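Local coordinates for protein adenylosuccinate lyase (Francisella tularensis subsp. tularensis SCHU S4, PDB 4EEI) that probably catalyses two fumarate-releasing steps of purine biosynthesis, cleaving adenylosuccinate to AMP and SAICAR to AICAR, at residues B[174-186]-B[202-214]. Numbering follows the deposited sequence.
With AMP (adenosine monophosphate), chain O; EDO (1,2-ethanediol), chain C.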
ATOM      1  N   ASP B 174     -23.544 -12.503  -6.046  0.68 33.73           N
ATOM      2  CA  ASP B 174     -22.615 -13.618  -5.844  0.68 37.50           C
ATOM      3  C   ASP B 174     -21.297 -13.131  -5.223  0.68 36.05           C
ATOM      4  O   ASP B 174     -20.358 -12.768  -5.947  0.68 36.00           O
ATOM      5  CB  ASP B 174     -22.349 -14.295  -7.194  0.68 42.06           C
ATOM      6  CG  ASP B 174     -21.318 -15.416  -7.114  0.68 47.27           C
ATOM      7  OD1 ASP B 174     -21.014 -15.903  -6.002  0.68 48.05           O
ATOM      8  OD2 ASP B 174     -20.817 -15.824  -8.186  0.68 50.41           O
ATOM      9  N   GLY B 175     -21.224 -13.119  -3.892  1.00 31.33           N
ATOM     10  CA  GLY B 175     -20.021 -12.669  -3.227  1.00 24.59           C
ATOM     11  C   GLY B 175     -20.012 -13.143  -1.795  1.00 28.52           C
ATOM     12  O   GLY B 175     -18.994 -13.626  -1.310  1.00 30.47           O
ATOM     13  N   LEU B 176     -21.152 -13.011  -1.120  1.00 23.44           N
ATOM     14  CA  LEU B 176     -21.243 -13.328   0.302  1.00 22.33           C
ATOM     15  C   LEU B 176     -21.767 -14.741   0.512  1.00 24.20           C
ATOM     16  O   LEU B 176     -22.607 -15.211  -0.247  1.00 24.12           O
ATOM     17  CB  LEU B 176     -22.176 -12.342   1.006  1.00 20.88           C
ATOM     18  CG  LEU B 176     -21.702 -10.893   1.048  1.00 24.95           C
ATOM     19  CD1 LEU B 176     -22.686 -10.045   1.829  1.00 26.90           C
ATOM     20  CD2 LEU B 176     -20.322 -10.826   1.666  1.00 27.55           C
ATOM     21  N   THR B 177     -21.278 -15.405   1.554  1.00 22.87           N
ATOM     22  CA  THR B 177     -21.673 -16.774   1.852  1.00 23.22           C
ATOM     23  C   THR B 177     -21.847 -16.938   3.355  1.00 22.11           C
ATOM     24  O   THR B 177     -21.505 -16.042   4.129  1.00 22.65           O
ATOM     25  CB  THR B 177     -20.563 -17.769   1.437  1.00 24.20           C
ATOM     26  OG1 THR B 177     -19.329 -17.380   2.060  1.00 23.16           O
ATOM     27  CG2 THR B 177     -20.381 -17.816  -0.092  1.00 21.60           C
ATOM     28  N   VAL B 178     -22.347 -18.101   3.763  1.00 24.39           N
ATOM     29  CA  VAL B 178     -22.338 -18.475   5.169  1.00 23.81           C
ATOM     30  C   VAL B 178     -21.715 -19.862   5.313  1.00 23.95           C
ATOM     31  O   VAL B 178     -21.504 -20.565   4.314  1.00 22.44           O
ATOM     32  CB  VAL B 178     -23.755 -18.449   5.767  1.00 22.91           C
ATOM     33  CG1 VAL B 178     -24.319 -17.027   5.733  1.00 24.04           C
ATOM     34  CG2 VAL B 178     -24.654 -19.402   4.996  1.00 19.48           C
ATOM     35  N   GLN B 179     -21.407 -20.258   6.544  1.00 22.02           N
ATOM     36  CA  GLN B 179     -20.859 -21.588   6.781  1.00 23.56           C
ATOM     37  C   GLN B 179     -21.424 -22.180   8.059  1.00 24.85           C
ATOM     38  O   GLN B 179     -21.617 -21.475   9.048  1.00 20.29           O
ATOM     39  CB  GLN B 179     -19.324 -21.546   6.874  1.00 25.39           C
ATOM     40  CG  GLN B 179     -18.800 -20.629   7.996  1.00 24.44           C
ATOM     41  CD  GLN B 179     -17.467 -21.090   8.573  1.00 25.42           C
ATOM     42  OE1 GLN B 179     -16.996 -22.186   8.278  1.00 25.09           O
ATOM     43  NE2 GLN B 179     -16.859 -20.252   9.406  1.00 26.19           N
ATOM     44  N   PHE B 180     -21.695 -23.480   8.034  1.00 25.39           N
ATOM     45  CA  PHE B 180     -21.968 -24.212   9.261  1.00 26.55           C
ATOM     46  C   PHE B 180     -21.257 -25.554   9.136  1.00 25.20           C
ATOM     47  O   PHE B 180     -21.891 -26.597   8.973  1.00 25.43           O
ATOM     48  CB  PHE B 180     -23.477 -24.399   9.464  1.00 22.69           C
ATOM     49  CG  PHE B 180     -24.245 -23.104   9.570  1.00 25.84           C
ATOM     50  CD1 PHE B 180     -24.431 -22.493  10.802  1.00 28.81           C
ATOM     51  CD2 PHE B 180     -24.793 -22.511   8.439  1.00 23.05           C
ATOM     52  CE1 PHE B 180     -25.141 -21.302  10.910  1.00 26.78           C
ATOM     53  CE2 PHE B 180     -25.516 -21.309   8.533  1.00 27.89           C
ATOM     54  CZ  PHE B 180     -25.685 -20.708   9.769  1.00 25.34           C
ATOM     55  N   SER B 181     -19.926 -25.513   9.191  1.00 24.91           N
ATOM     56  CA  SER B 181     -19.113 -26.677   8.862  1.00 24.48           C
ATOM     57  C   SER B 181     -18.337 -27.236  10.057  1.00 26.49           C
ATOM     58  O   SER B 181     -17.659 -28.252   9.942  1.00 27.63           O
ATOM     59  CB  SER B 181     -18.153 -26.337   7.716  1.00 23.66           C
ATOM     60  OG  SER B 181     -17.393 -25.176   8.001  1.00 26.18           O
ATOM     61  N   GLY B 182     -18.424 -26.576  11.206  1.00 27.69           N
ATOM     62  CA  GLY B 182     -17.748 -27.087  12.385  1.00 25.99           C
ATOM     63  C   GLY B 182     -16.281 -26.685  12.453  1.00 27.07           C
ATOM     64  O   GLY B 182     -15.800 -25.901  11.632  1.00 22.71           O
ATOM     65  N   ALA B 183     -15.582 -27.248  13.436  1.00 26.95           N
ATOM     66  CA  ALA B 183     -14.246 -26.812  13.853  1.00 25.78           C
ATOM     67  C   ALA B 183     -13.249 -26.478  12.736  1.00 29.06           C
ATOM     68  O   ALA B 183     -12.608 -25.434  12.784  1.00 28.54           O
ATOM     69  CB  ALA B 183     -13.642 -27.837  14.815  1.00 27.02           C
ATOM     70  N   VAL B 184     -13.087 -27.374  11.764  1.00 28.25           N
ATOM     71  CA  VAL B 184     -12.175 -27.115  10.651  1.00 26.33           C
ATOM     72  C   VAL B 184     -12.804 -27.429   9.296  1.00 28.60           C
ATOM     73  O   VAL B 184     -12.127 -27.896   8.380  1.00 34.93           O
ATOM     74  CB  VAL B 184     -10.839 -27.879  10.807  1.00 24.45           C
ATOM     75  CG1 VAL B 184     -10.066 -27.338  11.984  1.00 28.21           C
ATOM     76  CG2 VAL B 184     -11.083 -29.375  10.981  1.00 25.85           C
ATOM     77  N   GLY B 185     -14.105 -27.181   9.175  1.00 27.43           N
ATOM     78  CA  GLY B 185     -14.790 -27.389   7.910  1.00 24.05           C
ATOM     79  C   GLY B 185     -15.038 -28.852   7.639  1.00 26.41           C
ATOM     80  O   GLY B 185     -15.230 -29.260   6.493  1.00 28.41           O
ATOM     81  N   ASN B 186     -15.043 -29.643   8.706  1.00 22.16           N
ATOM     82  CA  ASN B 186     -14.985 -31.089   8.587  1.00 24.43           C
ATOM     83  C   ASN B 186     -16.290 -31.802   8.937  1.00 26.94           C
ATOM     84  O   ASN B 186     -16.374 -33.015   8.799  1.00 27.58           O
ATOM     85  CB  ASN B 186     -13.863 -31.633   9.468  1.00 26.57           C
ATOM     86  CG  ASN B 186     -13.982 -31.167  10.907  1.00 30.27           C
ATOM     87  OD1 ASN B 186     -14.561 -30.102  11.190  1.00 32.79           O
ATOM     88  ND2 ASN B 186     -13.424 -31.949  11.829  1.00 27.07           N
ATOM     89  N   LEU B 202     -31.256 -18.171   6.144  1.00 26.19           N
ATOM     90  CA  LEU B 202     -30.576 -16.877   6.152  1.00 26.50           C
ATOM     91  C   LEU B 202     -30.655 -16.161   4.808  1.00 29.44           C
ATOM     92  O   LEU B 202     -30.583 -14.927   4.752  1.00 30.41           O
ATOM     93  CB  LEU B 202     -29.116 -17.042   6.575  1.00 25.12           C
ATOM     94  CG  LEU B 202     -28.905 -17.496   8.016  1.00 26.79           C
ATOM     95  CD1 LEU B 202     -27.403 -17.632   8.327  1.00 27.90           C
ATOM     96  CD2 LEU B 202     -29.587 -16.517   8.982  1.00 25.76           C
ATOM     97  N   GLY B 203     -30.793 -16.927   3.725  1.00 29.82           N
ATOM     98  CA  GLY B 203     -30.893 -16.345   2.395  1.00 29.10           C
ATOM     99  C   GLY B 203     -29.543 -16.072   1.743  1.00 29.27           C
ATOM    100  O   GLY B 203     -29.410 -15.145   0.944  1.00 28.74           O
ATOM    101  N   LEU B 204     -28.537 -16.872   2.091  1.00 27.04           N
ATOM    102  CA  LEU B 204     -27.213 -16.765   1.480  1.00 23.57           C
ATOM    103  C   LEU B 204     -26.709 -18.157   1.089  1.00 25.06           C
ATOM    104  O   LEU B 204     -27.089 -19.149   1.707  1.00 25.38           O
ATOM    105  CB  LEU B 204     -26.213 -16.095   2.435  1.00 26.49           C
ATOM    106  CG  LEU B 204     -26.347 -14.581   2.620  1.00 30.80           C
ATOM    107  CD1 LEU B 204     -25.240 -14.043   3.521  1.00 28.76           C
ATOM    108  CD2 LEU B 204     -26.324 -13.878   1.271  1.00 26.84           C
ATOM    109  N   PRO B 205     -25.849 -18.235   0.060  1.00 26.32           N
ATOM    110  CA  PRO B 205     -25.319 -19.533  -0.372  1.00 26.55           C
ATOM    111  C   PRO B 205     -24.236 -20.050   0.576  1.00 26.15           C
ATOM    112  O   PRO B 205     -23.636 -19.271   1.321  1.00 21.00           O
ATOM    113  CB  PRO B 205     -24.708 -19.223  -1.740  1.00 29.57           C
ATOM    114  CG  PRO B 205     -24.331 -17.775  -1.668  1.00 27.35           C
ATOM    115  CD  PRO B 205     -25.394 -17.131  -0.804  1.00 26.68           C
ATOM    116  N   VAL B 206     -23.991 -21.355   0.523  1.00 24.56           N
ATOM    117  CA  VAL B 206     -23.016 -22.022   1.377  1.00 25.28           C
ATOM    118  C   VAL B 206     -21.611 -21.888   0.780  1.00 25.38           C
ATOM    119  O   VAL B 206     -21.425 -22.011  -0.440  1.00 25.22           O
ATOM    120  CB  VAL B 206     -23.379 -23.506   1.511  1.00 30.17           C
ATOM    121  CG1 VAL B 206     -22.298 -24.276   2.250  1.00 34.73           C
ATOM    122  CG2 VAL B 206     -24.730 -23.656   2.207  1.00 29.08           C
ATOM    123  N   GLU B 207     -20.628 -21.620   1.635  1.00 21.37           N
ATOM    124  CA  GLU B 207     -19.235 -21.543   1.195  1.00 23.26           C
ATOM    125  C   GLU B 207     -18.798 -22.910   0.654  1.00 24.08           C
ATOM    126  O   GLU B 207     -19.000 -23.928   1.325  1.00 24.12           O
ATOM    127  CB  GLU B 207     -18.355 -21.111   2.373  1.00 23.44           C
ATOM    128  CG  GLU B 207     -16.908 -20.891   2.008  1.00 28.08           C
ATOM    129  CD  GLU B 207     -16.747 -19.763   1.025  1.00 26.86           C
ATOM    130  OE1 GLU B 207     -16.275 -20.001  -0.107  1.00 32.27           O
ATOM    131  OE2 GLU B 207     -17.094 -18.629   1.393  1.00 24.54           O
ATOM    132  N   GLU B 208     -18.206 -22.929  -0.536  1.00 22.01           N
ATOM    133  CA  GLU B 208     -17.850 -24.182  -1.194  1.00 24.86           C
ATOM    134  C   GLU B 208     -16.859 -24.992  -0.366  1.00 25.47           C
ATOM    135  O   GLU B 208     -17.109 -26.150  -0.038  1.00 25.70           O
ATOM    136  CB  GLU B 208     -17.267 -23.913  -2.582  1.00 29.43           C
ATOM    137  CG  GLU B 208     -18.313 -23.697  -3.661  1.00 37.22           C
ATOM    138  CD  GLU B 208     -18.794 -22.263  -3.726  1.00 38.27           C
ATOM    139  OE1 GLU B 208     -18.234 -21.416  -3.000  1.00 32.89           O
ATOM    140  OE2 GLU B 208     -19.731 -21.984  -4.501  1.00 39.15           O
ATOM    141  N   VAL B 209     -15.703 -24.399  -0.090  0.77 22.50           N
ATOM    142  CA  VAL B 209     -14.790 -24.934   0.910  0.77 24.18           C
ATOM    143  C   VAL B 209     -14.569 -23.931   2.035  0.77 24.77           C
ATOM    144  O   VAL B 209     -13.912 -22.908   1.850  0.77 22.28           O
ATOM    145  CB  VAL B 209     -13.433 -25.309   0.288  0.77 23.89           C
ATOM    146  CG1 VAL B 209     -12.525 -25.935   1.334  0.77 25.51           C
ATOM    147  CG2 VAL B 209     -13.634 -26.252  -0.887  0.77 24.75           C
ATOM    148  N   SER B 210     -15.128 -24.231   3.202  0.77 21.78           N
ATOM    149  CA  SER B 210     -14.838 -23.470   4.408  0.77 21.84           C
ATOM    150  C   SER B 210     -13.816 -24.198   5.270  0.77 23.82           C
ATOM    151  O   SER B 210     -13.641 -25.409   5.151  0.77 23.76           O
ATOM    152  CB  SER B 210     -16.119 -23.225   5.206  0.77 21.92           C
ATOM    153  OG  SER B 210     -16.729 -24.448   5.573  0.77 25.13           O
ATOM    154  N   THR B 211     -13.142 -23.453   6.138  0.77 20.96           N
ATOM    155  CA  THR B 211     -12.275 -24.051   7.139  0.77 23.82           C
ATOM    156  C   THR B 211     -12.952 -23.981   8.502  0.77 24.15           C
ATOM    157  O   THR B 211     -14.162 -24.170   8.606  0.77 23.66           O
ATOM    158  CB  THR B 211     -10.897 -23.364   7.194  0.77 25.73           C
ATOM    159  OG1 THR B 211     -11.065 -21.946   7.300  0.77 23.55           O
ATOM    160  CG2 THR B 211     -10.095 -23.683   5.943  0.77 28.08           C
ATOM    161  N   GLN B 212     -12.224 -23.463   9.482  1.00 23.11           N
ATOM    162  CA  GLN B 212     -12.879 -22.922  10.654  1.00 24.57           C
ATOM    163  C   GLN B 212     -13.608 -21.665  10.198  1.00 24.69           C
ATOM    164  O   GLN B 212     -14.686 -21.343  10.690  1.00 28.70           O
ATOM    165  CB  GLN B 212     -11.872 -22.592  11.754  1.00 22.54           C
ATOM    166  CG  GLN B 212     -12.516 -22.078  13.031  1.00 23.82           C
ATOM    167  CD  GLN B 212     -11.650 -22.296  14.255  1.00 25.44           C
ATOM    168  OE1 GLN B 212     -11.005 -21.371  14.744  1.00 29.62           O
ATOM    169  NE2 GLN B 212     -11.633 -23.525  14.757  1.00 23.73           N
ATOM    170  N   VAL B 213     -12.989 -20.948   9.264  1.00 22.20           N
ATOM    171  CA  VAL B 213     -13.468 -19.641   8.835  1.00 20.62           C
ATOM    172  C   VAL B 213     -13.942 -19.670   7.385  1.00 20.60           C
ATOM    173  O   VAL B 213     -13.645 -20.604   6.643  1.00 22.04           O
ATOM    174  CB  VAL B 213     -12.379 -18.564   8.980  1.00 22.66           C
ATOM    175  CG1 VAL B 213     -12.009 -18.379  10.443  1.00 24.82           C
ATOM    176  CG2 VAL B 213     -11.157 -18.935   8.156  1.00 21.76           C
ATOM    177  N   ILE B 214     -14.679 -18.638   6.993  1.00 21.48           N
ATOM    178  CA  ILE B 214     -14.938 -18.365   5.584  1.00 19.79           C
ATOM    179  C   ILE B 214     -13.682 -17.689   5.047  1.00 19.95           C
ATOM    180  O   ILE B 214     -13.108 -16.838   5.733  1.00 22.25           O
ATOM    181  CB  ILE B 214     -16.149 -17.432   5.458  1.00 23.68           C
ATOM    182  CG1 ILE B 214     -17.442 -18.228   5.686  1.00 27.39           C
ATOM    183  CG2 ILE B 214     -16.177 -16.720   4.112  1.00 19.90           C
ATOM    184  CD1 ILE B 214     -18.704 -17.381   5.633  1.00 30.60           C
TER
HETATM  185  P   AMP O 503      -9.647 -10.114  19.107  1.00 31.67           P
HETATM  186  O1P AMP O 503      -9.602  -8.904  20.003  1.00 27.20           O
HETATM  187  O2P AMP O 503      -8.295 -10.625  18.683  1.00 29.12           O
HETATM  188  O3P AMP O 503     -10.656 -10.023  17.991  1.00 28.87           O
HETATM  189  O5' AMP O 503     -10.227 -11.280  20.054  1.00 34.43           O
HETATM  190  C5' AMP O 503     -10.632 -12.532  19.503  1.00 33.73           C
HETATM  191  C4' AMP O 503     -11.562 -13.241  20.480  1.00 34.06           C
HETATM  192  O4' AMP O 503     -11.976 -14.499  19.941  1.00 34.34           O
HETATM  193  C3' AMP O 503     -10.862 -13.527  21.798  1.00 36.31           C
HETATM  194  O3' AMP O 503     -11.719 -13.136  22.871  1.00 39.18           O
HETATM  195  C2' AMP O 503     -10.671 -15.027  21.827  1.00 38.30           C
HETATM  196  O2' AMP O 503     -10.847 -15.543  23.148  1.00 41.61           O
HETATM  197  C1' AMP O 503     -11.752 -15.540  20.894  1.00 34.74           C
HETATM  198  N9  AMP O 503     -11.328 -16.794  20.226  1.00 34.91           N
HETATM  199  C8  AMP O 503     -10.286 -17.564  20.583  1.00 34.45           C
HETATM  200  N7  AMP O 503     -10.176 -18.642  19.768  1.00 33.74           N
HETATM  201  C5  AMP O 503     -11.171 -18.569  18.867  1.00 33.31           C
HETATM  202  C6  AMP O 503     -11.634 -19.383  17.721  1.00 33.59           C
HETATM  203  N6  AMP O 503     -10.993 -20.521  17.371  1.00 32.00           N
HETATM  204  N1  AMP O 503     -12.717 -18.948  17.042  1.00 31.39           N
HETATM  205  C2  AMP O 503     -13.363 -17.817  17.382  1.00 32.85           C
HETATM  206  N3  AMP O 503     -12.997 -17.030  18.408  1.00 31.50           N
HETATM  207  C4  AMP O 503     -11.928 -17.348  19.175  1.00 32.72           C
HETATM  208  C1  EDO C 511     -24.969 -14.059  -2.328  1.00 58.93           C
HETATM  209  O1  EDO C 511     -23.793 -14.673  -2.874  1.00 58.19           O
HETATM  210  C2  EDO C 511     -26.231 -14.598  -2.998  1.00 59.81           C
HETATM  211  O2  EDO C 511     -27.394 -14.236  -2.239  1.00 59.65           O
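Gln212 holds CG opposite its backbone N (chi1 -177°) and runs on extended, which carries its amide to Ala183. NE2 of Gln212 donates to O of Ala183 at 2.9 Å, and OE1 of Gln212 accepts from N6 of AMP at 2.8 Å. Arg301 also donates to this OE1, and NE2 has a weak bond to a bound succinate. The amide is thus gripped at both ends, which would be expected to limit its rotation beside the adenine. Ser140 of the second subunit packs on the same side chain.

Gln179 has CG between its backbone N and carbonyl carbon (chi1 59°), and then stretches out to the other loop. Its NE2 reaches O of Gln212 at 2.7 Å, with the acceptor close to the amide plane of Gln179. The Gln179 stem lies alongside Ile214, running the opposite way, with CG of Gln179 3.6 Å from CG1 of Ile214. Beside it, the hydroxyls of Ser181 and Ser210 lie within hydrogen-bonding reach, tentatively, as Ser210 is modelled in two conformers.

The two segments lie in the loops flanking helix 192-202, the second starting at its last residue, in the helix-rich fold of the fumarase/aspartase superfamily. Their backbones form a single beta bridge, between Val178 and Val206. Val178 N donates to Pro205 O, and Glu207 N donates to Val178 O, both at 3.0 Å. Next to the bridge, OG1 of Thr177 donates to OE2 of Glu207 at 2.6 Å, arriving from above the carboxylate plane. The same OE2 forms a salt bridge with Arg218, which would be expected to stabilise the negative charge.

CG1 of Val178 meets CD1 of Leu204 at 3.8 Å, the two side chains crossing nearly at right angles. CD1 of Leu202 sits at the edge of the Phe180 ring, in its plane.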